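Local coordinates for protein NRD1 (Saccharomyces cerevisiae, PDB 3CLJ) that binds the phosphorylated C-terminal domain of RNA polymerase II through its CTD-interacting domain, as part of the Nrd1-Nab3-Sen1 transcription termination complex, at residues A[41-46]-A[94-99]; A[63-68]-A[125-130]. All coordinates share one frame; numbering follows the deposited sequence.

Interaction 1: residues A[41-46]-A[94-99]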
ATOM      1  N   LYS A  41      -0.065  14.119   0.463  1.00 46.69           N
ATOM      2  CA  LYS A  41      -1.255  13.898  -0.344  1.00 46.95           C
ATOM      3  C   LYS A  41      -1.176  12.688  -1.321  1.00 46.89           C
ATOM      4  O   LYS A  41      -2.216  12.241  -1.828  1.00 47.81           O
ATOM      5  CB  LYS A  41      -1.765  15.215  -0.991  1.00 47.55           C
ATOM      6  CG  LYS A  41      -1.002  15.757  -2.183  1.00 47.04           C
ATOM      7  CD  LYS A  41      -1.631  17.111  -2.633  1.00 45.68           C
ATOM      8  CE  LYS A  41      -0.763  17.761  -3.751  1.00 47.50           C
ATOM      9  NZ  LYS A  41      -1.188  19.098  -4.345  1.00 47.18           N
ATOM     10  N   ILE A  42       0.035  12.184  -1.589  1.00 45.58           N
ATOM     11  CA  ILE A  42       0.215  10.915  -2.309  1.00 44.41           C
ATOM     12  C   ILE A  42      -0.256   9.764  -1.396  1.00 44.71           C
ATOM     13  O   ILE A  42      -1.010   8.864  -1.840  1.00 44.79           O
ATOM     14  CB  ILE A  42       1.701  10.689  -2.740  1.00 44.80           C
ATOM     15  CG1 ILE A  42       2.091  11.672  -3.897  1.00 44.11           C
ATOM     16  CG2 ILE A  42       1.986   9.149  -3.006  1.00 44.86           C
ATOM     17  CD1 ILE A  42       3.581  12.101  -3.927  1.00 42.71           C
ATOM     18  N   ILE A  43       0.159   9.834  -0.138  1.00 43.72           N
ATOM     19  CA  ILE A  43      -0.087   8.801   0.863  1.00 44.66           C
ATOM     20  C   ILE A  43      -1.590   8.732   1.234  1.00 44.66           C
ATOM     21  O   ILE A  43      -2.174   7.629   1.213  1.00 45.72           O
ATOM     22  CB  ILE A  43       0.895   8.973   2.092  1.00 45.04           C
ATOM     23  CG1 ILE A  43       2.369   8.694   1.651  1.00 42.93           C
ATOM     24  CG2 ILE A  43       0.464   8.126   3.325  1.00 44.29           C
ATOM     25  CD1 ILE A  43       2.679   7.224   1.379  1.00 39.04           C
ATOM     26  N   SER A  44      -2.200   9.883   1.494  1.00 43.88           N
ATOM     27  CA  SER A  44      -3.652   9.951   1.783  1.00 44.46           C
ATOM     28  C   SER A  44      -4.464   9.372   0.622  1.00 44.90           C
ATOM     29  O   SER A  44      -5.339   8.510   0.828  1.00 45.26           O
ATOM     30  CB  SER A  44      -4.119  11.365   2.216  1.00 42.18           C
ATOM     31  OG  SER A  44      -4.352  12.214   1.103  1.00 45.07           O
ATOM     32  N   LEU A  45      -4.106   9.734  -0.606  1.00 46.02           N
ATOM     33  CA  LEU A  45      -4.796   9.157  -1.748  1.00 47.54           C
ATOM     34  C   LEU A  45      -4.709   7.638  -1.889  1.00 46.50           C
ATOM     35  O   LEU A  45      -5.729   6.993  -2.162  1.00 46.46           O
ATOM     36  CB  LEU A  45      -4.484   9.886  -3.061  1.00 48.26           C
ATOM     37  CG  LEU A  45      -5.292   9.452  -4.307  1.00 51.09           C
ATOM     38  CD1 LEU A  45      -6.849   9.597  -4.113  1.00 52.09           C
ATOM     39  CD2 LEU A  45      -4.844  10.237  -5.597  1.00 49.96           C
ATOM     40  N   ILE A  46      -3.517   7.057  -1.691  1.00 46.50           N
ATOM     41  CA  ILE A  46      -3.351   5.624  -1.860  1.00 45.02           C
ATOM     42  C   ILE A  46      -3.991   4.860  -0.700  1.00 44.25           C
ATOM     43  O   ILE A  46      -4.456   3.755  -0.883  1.00 45.33           O
ATOM     44  CB  ILE A  46      -1.859   5.195  -2.193  1.00 45.93           C
ATOM     45  CG1 ILE A  46      -0.922   5.237  -0.964  1.00 42.74           C
ATOM     46  CG2 ILE A  46      -1.336   5.984  -3.450  1.00 41.48           C
ATOM     47  CD1 ILE A  46       0.526   4.725  -1.217  1.00 45.17           C
ATOM     48  N   ILE A  94       5.894   6.668   5.688  1.00 46.11           N
ATOM     49  CA  ILE A  94       5.879   5.295   6.223  1.00 46.84           C
ATOM     50  C   ILE A  94       5.167   5.240   7.575  1.00 46.70           C
ATOM     51  O   ILE A  94       4.527   4.248   7.887  1.00 47.07           O
ATOM     52  CB  ILE A  94       7.330   4.708   6.352  1.00 46.66           C
ATOM     53  CG1 ILE A  94       7.933   4.464   4.957  1.00 46.55           C
ATOM     54  CG2 ILE A  94       7.331   3.372   7.108  1.00 48.01           C
ATOM     55  CD1 ILE A  94       9.471   4.368   5.011  1.00 48.62           C
ATOM     56  N   ASN A  95       5.281   6.308   8.357  1.00 45.55           N
ATOM     57  CA  ASN A  95       4.591   6.391   9.636  1.00 45.71           C
ATOM     58  C   ASN A  95       3.111   6.477   9.456  1.00 44.27           C
ATOM     59  O   ASN A  95       2.400   5.766  10.131  1.00 44.62           O
ATOM     60  CB  ASN A  95       5.124   7.557  10.502  1.00 46.88           C
ATOM     61  CG  ASN A  95       6.367   7.164  11.272  1.00 51.35           C
ATOM     62  OD1 ASN A  95       6.597   5.957  11.507  1.00 57.11           O
ATOM     63  ND2 ASN A  95       7.201   8.164  11.657  1.00 55.37           N
ATOM     64  N   THR A  96       2.673   7.284   8.486  1.00 43.40           N
ATOM     65  CA  THR A  96       1.247   7.434   8.133  1.00 44.30           C
ATOM     66  C   THR A  96       0.623   6.104   7.682  1.00 43.90           C
ATOM     67  O   THR A  96      -0.461   5.749   8.120  1.00 44.15           O
ATOM     68  CB  THR A  96       1.065   8.504   7.039  1.00 44.54           C
ATOM     69  OG1 THR A  96       1.608   9.732   7.521  1.00 42.01           O
ATOM     70  CG2 THR A  96      -0.414   8.748   6.654  1.00 45.21           C
ATOM     71  N   LEU A  97       1.324   5.399   6.801  1.00 43.11           N
ATOM     72  CA  LEU A  97       0.896   4.131   6.312  1.00 43.46           C
ATOM     73  C   LEU A  97       0.828   3.149   7.461  1.00 43.81           C
ATOM     74  O   LEU A  97      -0.188   2.465   7.609  1.00 44.08           O
ATOM     75  CB  LEU A  97       1.827   3.611   5.220  1.00 41.86           C
ATOM     76  CG  LEU A  97       1.803   4.281   3.858  1.00 44.32           C
ATOM     77  CD1 LEU A  97       3.045   3.872   3.028  1.00 40.64           C
ATOM     78  CD2 LEU A  97       0.467   3.979   3.123  1.00 42.12           C
ATOM     79  N   GLY A  98       1.911   3.060   8.242  1.00 43.86           N
ATOM     80  CA  GLY A  98       1.919   2.200   9.423  1.00 44.21           C
ATOM     81  C   GLY A  98       0.747   2.462  10.379  1.00 44.02           C
ATOM     82  O   GLY A  98       0.198   1.488  10.967  1.00 45.17           O
ATOM     83  N   GLU A  99       0.342   3.734  10.564  1.00 44.34           N
ATOM     84  CA  GLU A  99      -0.803   3.995  11.442  0.50 44.49           C
ATOM     85  C   GLU A  99      -2.169   3.464  10.938  1.00 44.14           C
ATOM     86  O   GLU A  99      -3.054   3.252  11.732  1.00 43.76           O
ATOM     87  CB  GLU A  99      -0.853   5.456  11.920  0.50 45.21           C
ATOM     88  CG  GLU A  99       0.323   5.866  12.861  0.50 46.97           C
ATOM     89  CD  GLU A  99       0.513   4.929  14.070  0.50 51.64           C
ATOM     90  OE1 GLU A  99      -0.337   4.952  14.993  0.50 51.37           O
ATOM     91  OE2 GLU A  99       1.513   4.161  14.086  0.50 52.60           O
TER
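Ile43 carries most of this contact, reaching from helix 39-52 to Thr96 and Leu97 of helix 90-111 with a different branch for each. With CG1 beside the backbone N (chi1 -67°), the CG2 methyl is left anti to it and presses against a second methyl: Ile43 CG2 lies 3.5 Å from Thr96 CG2, closer than two methyls normally come. The other branch ends in CD1, and Ile43 CD1 lies 3.8 Å from Leu97 CD1 where the two side chains cross at about a right angle. Leu97 thus meets both arms of the isoleucine, since its CG also lies 4.1 Å from Ile43 CG2. No hydrogen bond joins the segments. Their axes run 10.1 Å apart at closest, nearly parallel at 21°, within the right-handed superhelix of alpha helices that forms a CTD-interacting domain (CID). Toward the C-terminal end of 41-46 the fit slackens: Ile46 CD1 comes only to 4.4 Å from Leu97 CD2, and Ile46 packs more against Ile64, Ile65 and Ile68 of helix 58-77. The tight methyl pair sits at the edge of the contact nearer solvent, at partly exposed Thr96, whereas the Leu97 side is buried. The threonine hydroxyl takes no part in the apolar fit, because OG1 is anti to the carbonyl carbon and hydrogen-bonds back to His92 O within its own helix, leaving CG2 to meet the isoleucine.

Interaction 2: residues A[63-68]-A[125-130]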
ATOM      1  N   TYR A  63      -0.650  -3.803  -3.147  1.00 41.84           N
ATOM      2  CA  TYR A  63       0.525  -3.789  -4.066  1.00 42.01           C
ATOM      3  C   TYR A  63       1.011  -2.347  -4.285  1.00 42.07           C
ATOM      4  O   TYR A  63       2.220  -2.065  -4.335  1.00 41.72           O
ATOM      5  CB  TYR A  63       0.212  -4.437  -5.411  1.00 39.36           C
ATOM      6  CG  TYR A  63       0.096  -5.969  -5.389  1.00 41.61           C
ATOM      7  CD1 TYR A  63       0.543  -6.731  -4.287  1.00 39.04           C
ATOM      8  CD2 TYR A  63      -0.429  -6.644  -6.487  1.00 38.31           C
ATOM      9  CE1 TYR A  63       0.460  -8.147  -4.299  1.00 41.20           C
ATOM     10  CE2 TYR A  63      -0.533  -8.026  -6.519  1.00 41.49           C
ATOM     11  CZ  TYR A  63      -0.076  -8.776  -5.434  1.00 40.43           C
ATOM     12  OH  TYR A  63      -0.175 -10.138  -5.505  1.00 44.73           O
ATOM     13  N   ILE A  64       0.073  -1.414  -4.416  1.00 43.93           N
ATOM     14  CA  ILE A  64       0.459  -0.021  -4.601  1.00 43.41           C
ATOM     15  C   ILE A  64       1.202   0.502  -3.349  1.00 44.67           C
ATOM     16  O   ILE A  64       2.258   1.147  -3.447  1.00 44.23           O
ATOM     17  CB  ILE A  64      -0.777   0.890  -4.895  1.00 44.78           C
ATOM     18  CG1 ILE A  64      -1.305   0.700  -6.325  1.00 42.19           C
ATOM     19  CG2 ILE A  64      -0.403   2.394  -4.763  1.00 42.58           C
ATOM     20  CD1 ILE A  64      -2.805   1.254  -6.533  1.00 42.61           C
ATOM     21  N   ILE A  65       0.647   0.215  -2.172  1.00 44.05           N
ATOM     22  CA  ILE A  65       1.302   0.497  -0.884  1.00 44.80           C
ATOM     23  C   ILE A  65       2.642  -0.237  -0.655  1.00 43.92           C
ATOM     24  O   ILE A  65       3.597   0.339  -0.077  1.00 44.89           O
ATOM     25  CB  ILE A  65       0.276   0.265   0.307  1.00 45.53           C
ATOM     26  CG1 ILE A  65      -0.823   1.320   0.240  1.00 47.70           C
ATOM     27  CG2 ILE A  65       1.002   0.190   1.694  1.00 45.84           C
ATOM     28  CD1 ILE A  65      -2.114   0.928   1.003  1.00 46.80           C
ATOM     29  N   ASP A  66       2.719  -1.512  -1.055  1.00 42.65           N
ATOM     30  CA  ASP A  66       3.960  -2.245  -1.047  1.00 43.41           C
ATOM     31  C   ASP A  66       5.034  -1.558  -1.848  1.00 43.05           C
ATOM     32  O   ASP A  66       6.160  -1.459  -1.421  1.00 42.66           O
ATOM     33  CB  ASP A  66       3.763  -3.681  -1.635  1.00 44.49           C
ATOM     34  CG  ASP A  66       5.041  -4.460  -1.684  1.00 44.83           C
ATOM     35  OD1 ASP A  66       5.656  -4.701  -0.623  1.00 44.70           O
ATOM     36  OD2 ASP A  66       5.491  -4.847  -2.783  1.00 41.06           O
ATOM     37  N   SER A  67       4.687  -1.162  -3.054  1.00 43.48           N
ATOM     38  CA  SER A  67       5.665  -0.604  -3.972  1.00 43.27           C
ATOM     39  C   SER A  67       6.202   0.764  -3.482  1.00 43.57           C
ATOM     40  O   SER A  67       7.405   0.976  -3.412  1.00 43.30           O
ATOM     41  CB  SER A  67       5.030  -0.445  -5.358  1.00 42.32           C
ATOM     42  OG  SER A  67       6.019  -0.048  -6.294  1.00 44.37           O
ATOM     43  N   ILE A  68       5.292   1.667  -3.149  1.00 43.53           N
ATOM     44  CA  ILE A  68       5.649   2.969  -2.686  1.00 43.80           C
ATOM     45  C   ILE A  68       6.255   2.851  -1.266  1.00 43.34           C
ATOM     46  O   ILE A  68       7.320   3.426  -0.976  1.00 43.34           O
ATOM     47  CB  ILE A  68       4.416   3.925  -2.763  1.00 44.68           C
ATOM     48  CG1 ILE A  68       4.153   4.300  -4.232  1.00 43.29           C
ATOM     49  CG2 ILE A  68       4.640   5.212  -1.866  1.00 43.21           C
ATOM     50  CD1 ILE A  68       2.804   5.119  -4.441  1.00 43.97           C
ATOM     51  N   ASP A 125       4.510 -11.487   4.445  1.00 44.90           N
ATOM     52  CA  ASP A 125       5.807 -12.139   4.684  1.00 45.98           C
ATOM     53  C   ASP A 125       6.983 -11.318   4.168  1.00 45.70           C
ATOM     54  O   ASP A 125       8.021 -11.186   4.830  1.00 46.07           O
ATOM     55  CB  ASP A 125       5.811 -13.555   4.100  1.00 46.43           C
ATOM     56  CG  ASP A 125       4.959 -14.519   4.927  1.00 50.23           C
ATOM     57  OD1 ASP A 125       4.607 -14.154   6.079  1.00 52.69           O
ATOM     58  OD2 ASP A 125       4.642 -15.643   4.443  1.00 53.21           O
ATOM     59  N   ILE A 126       6.805 -10.743   2.988  1.00 46.55           N
ATOM     60  CA  ILE A 126       7.748  -9.763   2.424  1.00 46.71           C
ATOM     61  C   ILE A 126       7.844  -8.511   3.315  1.00 46.50           C
ATOM     62  O   ILE A 126       8.950  -8.060   3.611  1.00 48.26           O
ATOM     63  CB  ILE A 126       7.332  -9.433   0.955  1.00 47.08           C
ATOM     64  CG1 ILE A 126       7.693 -10.612   0.024  1.00 47.94           C
ATOM     65  CG2 ILE A 126       7.896  -8.096   0.447  1.00 48.91           C
ATOM     66  CD1 ILE A 126       6.679 -10.688  -1.072  1.00 52.75           C
ATOM     67  N   TRP A 127       6.724  -7.973   3.792  1.00 45.21           N
ATOM     68  CA  TRP A 127       6.797  -6.824   4.721  1.00 45.00           C
ATOM     69  C   TRP A 127       7.600  -7.157   5.979  1.00 45.13           C
ATOM     70  O   TRP A 127       8.430  -6.369   6.452  1.00 44.00           O
ATOM     71  CB  TRP A 127       5.371  -6.364   5.072  1.00 45.60           C
ATOM     72  CG  TRP A 127       4.704  -5.733   3.863  1.00 44.22           C
ATOM     73  CD1 TRP A 127       5.301  -5.521   2.612  1.00 44.98           C
ATOM     74  CD2 TRP A 127       3.367  -5.227   3.746  1.00 45.08           C
ATOM     75  NE1 TRP A 127       4.437  -4.906   1.770  1.00 45.27           N
ATOM     76  CE2 TRP A 127       3.242  -4.687   2.424  1.00 44.88           C
ATOM     77  CE3 TRP A 127       2.282  -5.116   4.627  1.00 45.04           C
ATOM     78  CZ2 TRP A 127       2.095  -4.060   1.982  1.00 44.70           C
ATOM     79  CZ3 TRP A 127       1.128  -4.519   4.167  1.00 44.13           C
ATOM     80  CH2 TRP A 127       1.035  -3.999   2.853  1.00 44.76           C
ATOM     81  N   ASP A 128       7.320  -8.334   6.532  1.00 45.89           N
ATOM     82  CA  ASP A 128       8.027  -8.870   7.696  1.00 47.40           C
ATOM     83  C   ASP A 128       9.528  -8.973   7.397  1.00 48.34           C
ATOM     84  O   ASP A 128      10.362  -8.477   8.148  1.00 48.66           O
ATOM     85  CB  ASP A 128       7.440 -10.257   8.042  1.00 47.12           C
ATOM     86  CG  ASP A 128       8.021 -10.856   9.310  1.00 49.34           C
ATOM     87  OD1 ASP A 128       7.641 -10.428  10.435  1.00 58.75           O
ATOM     88  OD2 ASP A 128       8.849 -11.763   9.191  1.00 45.44           O
ATOM     89  N   ARG A 129       9.892  -9.605   6.295  1.00 50.29           N
ATOM     90  CA  ARG A 129      11.338  -9.729   6.023  1.00 51.69           C
ATOM     91  C   ARG A 129      12.053  -8.385   5.745  1.00 51.44           C
ATOM     92  O   ARG A 129      13.207  -8.230   6.113  1.00 50.86           O
ATOM     93  CB  ARG A 129      11.639 -10.816   4.999  1.00 52.29           C
ATOM     94  CG  ARG A 129      12.306 -12.040   5.645  1.00 58.83           C
ATOM     95  CD  ARG A 129      11.396 -13.273   5.816  1.00 67.96           C
ATOM     96  NE  ARG A 129      10.117 -13.003   6.499  1.00 72.61           N
ATOM     97  CZ  ARG A 129       9.201 -13.934   6.785  1.00 75.13           C
ATOM     98  NH1 ARG A 129       9.402 -15.219   6.467  1.00 76.84           N
ATOM     99  NH2 ARG A 129       8.084 -13.585   7.406  1.00 76.24           N
ATOM    100  N   SER A 130      11.313  -7.395   5.217  1.00 51.41           N
ATOM    101  CA  SER A 130      11.819  -6.030   4.898  1.00 51.64           C
ATOM    102  C   SER A 130      11.950  -5.049   6.045  1.00 51.14           C
ATOM    103  O   SER A 130      12.734  -4.083   5.946  1.00 50.78           O
ATOM    104  CB  SER A 130      10.899  -5.354   3.867  1.00 51.79           C
ATOM    105  OG  SER A 130      10.936  -6.101   2.659  1.00 57.64           O
TER
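Trp127 of helix 114-130 is hydrogen-bonded to Asp66 of helix 58-77, joining two helices of the right-handed CID superhelix. The axes of 63-68 and 125-130 are 11.8 Å apart at closest, 18° from parallel, and at this separation the large indole does most of the reaching. Asp125 faces other partners, a salt bridge to Arg142 among them. Ile126 is the first residue to touch: its CG2 methyl lies 4.2 Å from Asp66 OD1, beside the carboxylate. Trp127 then supplies the central interaction. With CG anti to the carbonyl carbon, its indole presents its pyrrole edge to helix 58-77. There NE1 donates a 2.7 Å hydrogen bond to Asp66 OD1, close to the ring plane but moderately bent, with an angle of 151° at the hydrogen. The acceptor oxygen is approached on its anti side, the donor lying somewhat out of the carboxylate plane, and the carboxylate and ring planes are 26° apart. Asp66 OD1 also takes part in a salt bridge with Arg70, so the same buried oxygen serves an indole N-H and a guanidinium, an environment that would probably stabilise its negative charge. At the benzene end of the indole, CH2 lies 4.3 Å from Ile65 CG2, while Phe133 meets the ring system edge-to-face. Farther along, Asp128 and Arg129 form a salt bridge on the exposed side of the helix. At the helix end, the hydroxyl of Ser130 turns back onto its own backbone, OG donating to Ile126 O at 2.9 Å from above the carbonyl plane.

How the interactions relate
The centres of interactions 1 and 2 lie 14 Å apart, and the two meet through one apolar cluster inside the superhelix. Ile46 of interaction 1 reaches helix 58-77 at several points, with its CD1 3.9 Å from Ile65 CG1 and its CG2 3.9 Å from Ile64 CG2. From helix 90-111, Leu97 CD2 approaches Ile65 CG2 at 4.1 Å, so Ile65 connects the aliphatic packing of 41-46 with 94-99 to the indole of 125-130. Phe133, which touches Leu97, Ile65 and Trp127, lies beside both contacts. The segments alternate along the chain, so the two contacts cross in sequence within one domain. Both probably belong to the helical scaffold of the CTD-binding domain, and neither includes a bound peptide.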